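Local structure of cystathionine beta-lyase family protein, YNBB B.subtilis ortholog (Clostridium acetobutylicum, 3HVY) at the interface of chains A and B. The protein is a putative pyridoxal-phosphate-dependent cystathionine beta-lyase of the methionine gamma-lyase family, thought to take part in aluminium resistance. Sequence-based numbering; all coordinates share one arbitrary frame. Chains: chain A/B, Cystathionine beta-lyase family protein, YNBB B.subtilis ortholog.

The interface of chains A and B. Residues chain A 13-14, 354-357, 360; chain B 50, 53-54, 58.
B:Gln54 inserts its carboxamide between the end of helix 4-14 and, also in chain A, the C-terminal end of helix 342-354 with the loop that follows; both ends of the amide are engaged. B:Gln54 OE1, the amide carbonyl oxygen, accepts a 2.5 Å hydrogen bond from the phenol OH of A:Tyr14. The two side chains meet tip to tip, ring and amide planes 69° apart; OE1 lies at the ring edge, while the hydroxyl sits above the carbonyl plane. A:Lys13 NZ adds a weak bond to the same OE1. On the other branch, B:Gln54 NE2 donates to two backbone carbonyls: to A:Ser356 O at 2.9 Å, nearly straight (172° at H) and in the amide plane, and to A:Thr354 O at 2.7 Å, strongly bent and well out of that plane. Backbone carbonyls can only accept, so the partners of NE2 support this orientation of the amide. B:Leu50 CD1 packs against A:Pro357 CA at 3.7 Å, and A:Ser360 CB is in apolar contact with B:Gln54 CG. An extended chain beyond CG (chi2 -175°) carries the amide there from helix 18-55. In the second shell, A:Lys13 CG lies over the centre of the A:Tyr14 ring, 3.7 Å above its plane. Water also joins the two chains across this two-fold interface, probably part of the oligomer usual for such lyases: one molecule links A:Pro357 O and A:Ser360 to B:Ile58 O, and another connects A:Ser360 OG with the backbone B:Gln54 O, 2.7 Å from each oxygen.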
loop_
_atom_site.group_PDB
_atom_site.type_symbol
_atom_site.label_atom_id
_atom_site.label_comp_id
_atom_site.label_asym_id
_atom_site.label_seq_id
_atom_site.Cartn_x
_atom_site.Cartn_y
_atom_site.Cartn_z
ATOM N N LYS A 13 -12.466 19.071 -30.502
ATOM C CA LYS A 13 -11.233 18.734 -29.793
ATOM C C LYS A 13 -10.303 17.873 -30.620
ATOM O O LYS A 13 -9.110 18.078 -30.583
ATOM C CB LYS A 13 -11.469 18.040 -28.442
ATOM C CG LYS A 13 -10.115 17.753 -27.697
ATOM C CD LYS A 13 -10.141 17.983 -26.179
ATOM C CE LYS A 13 -8.734 18.286 -25.619
ATOM N NZ LYS A 13 -7.822 17.078 -25.634
ATOM N N TYR A 14 -10.844 16.905 -31.357
ATOM C CA TYR A 14 -9.993 15.922 -32.045
ATOM C C TYR A 14 -9.995 15.990 -33.574
ATOM O O TYR A 14 -9.319 15.174 -34.245
ATOM C CB TYR A 14 -10.363 14.511 -31.618
ATOM C CG TYR A 14 -10.271 14.314 -30.117
ATOM C CD1 TYR A 14 -9.041 14.143 -29.498
ATOM C CD2 TYR A 14 -11.414 14.296 -29.329
ATOM C CE1 TYR A 14 -8.952 13.960 -28.103
ATOM C CE2 TYR A 14 -11.337 14.128 -27.973
ATOM C CZ TYR A 14 -10.093 13.949 -27.360
ATOM O OH TYR A 14 -10.003 13.763 -25.996
ATOM N N THR A 354 -3.021 9.690 -28.733
ATOM C CA THR A 354 -3.695 10.950 -28.401
ATOM C C THR A 354 -5.087 10.739 -27.754
ATOM O O THR A 354 -5.663 11.662 -27.156
ATOM C CB THR A 354 -3.735 11.937 -29.608
ATOM O OG1 THR A 354 -4.634 11.458 -30.591
ATOM C CG2 THR A 354 -2.361 12.051 -30.239
ATOM N N ALA A 355 -5.622 9.535 -27.899
ATOM C CA ALA A 355 -6.937 9.185 -27.360
ATOM C C ALA A 355 -6.796 8.619 -25.970
ATOM O O ALA A 355 -7.788 8.176 -25.382
ATOM C CB ALA A 355 -7.587 8.150 -28.229
ATOM N N SER A 356 -5.571 8.569 -25.467
ATOM C CA SER A 356 -5.323 7.896 -24.179
ATOM C C SER A 356 -5.480 8.844 -23.015
ATOM O O SER A 356 -5.236 10.024 -23.153
ATOM C CB SER A 356 -3.926 7.280 -24.157
ATOM O OG SER A 356 -3.804 6.271 -25.184
ATOM N N PRO A 357 -5.961 8.337 -21.877
ATOM C CA PRO A 357 -6.130 9.220 -20.710
ATOM C C PRO A 357 -4.811 9.642 -20.001
ATOM O O PRO A 357 -4.752 10.718 -19.403
ATOM C CB PRO A 357 -6.997 8.372 -19.757
ATOM C CG PRO A 357 -6.708 6.954 -20.112
ATOM C CD PRO A 357 -6.447 6.984 -21.642
ATOM N N SER A 360 -1.206 11.303 -22.804
ATOM C CA SER A 360 -1.803 11.589 -24.105
ATOM C C SER A 360 -0.944 12.548 -24.949
ATOM O O SER A 360 -1.048 12.570 -26.163
ATOM C CB SER A 360 -3.166 12.230 -23.932
ATOM O OG SER A 360 -3.099 13.429 -23.192
ATOM N N LEU B 50 -12.484 12.046 -20.260
ATOM C CA LEU B 50 -11.254 11.874 -21.057
ATOM C C LEU B 50 -10.637 13.216 -21.330
ATOM O O LEU B 50 -9.439 13.410 -21.166
ATOM C CB LEU B 50 -11.524 11.121 -22.334
ATOM C CG LEU B 50 -10.361 10.926 -23.320
ATOM C CD1 LEU B 50 -9.160 10.178 -22.684
ATOM C CD2 LEU B 50 -10.864 10.241 -24.570
ATOM N N PHE B 53 -8.799 14.683 -18.166
ATOM C CA PHE B 53 -7.513 14.068 -17.956
ATOM C C PHE B 53 -6.481 14.676 -18.930
ATOM O O PHE B 53 -5.352 14.983 -18.562
ATOM C CB PHE B 53 -7.581 12.576 -18.281
ATOM C CG PHE B 53 -7.962 11.675 -17.106
ATOM C CD1 PHE B 53 -9.236 11.643 -16.634
ATOM C CD2 PHE B 53 -7.042 10.844 -16.546
ATOM C CE1 PHE B 53 -9.594 10.859 -15.540
ATOM C CE2 PHE B 53 -7.400 10.025 -15.455
ATOM C CZ PHE B 53 -8.684 10.050 -14.978
ATOM N N GLN B 54 -6.862 14.810 -20.192
ATOM C CA GLN B 54 -5.904 15.274 -21.231
ATOM C C GLN B 54 -5.555 16.735 -21.021
ATOM O O GLN B 54 -4.364 17.139 -21.127
ATOM C CB GLN B 54 -6.468 15.025 -22.628
ATOM C CG GLN B 54 -6.578 13.517 -22.913
ATOM C CD GLN B 54 -7.019 13.161 -24.298
ATOM O OE1 GLN B 54 -7.665 13.950 -24.996
ATOM N NE2 GLN B 54 -6.710 11.925 -24.698
ATOM N N ILE B 58 -2.425 14.560 -17.428
ATOM C CA ILE B 58 -2.179 13.449 -16.530
ATOM C C ILE B 58 -1.135 12.455 -17.093
ATOM O O ILE B 58 -1.202 12.091 -18.273
ATOM C CB ILE B 58 -3.481 12.739 -16.176
ATOM C CG1 ILE B 58 -4.418 13.723 -15.455
ATOM C CG2 ILE B 58 -3.190 11.547 -15.289
ATOM C CD1 ILE B 58 -3.836 14.516 -14.298
HETATM O O HOH W 1 -2.995 12.636 -20.389
HETATM O O HOH W 2 -2.553 15.991 -22.686
#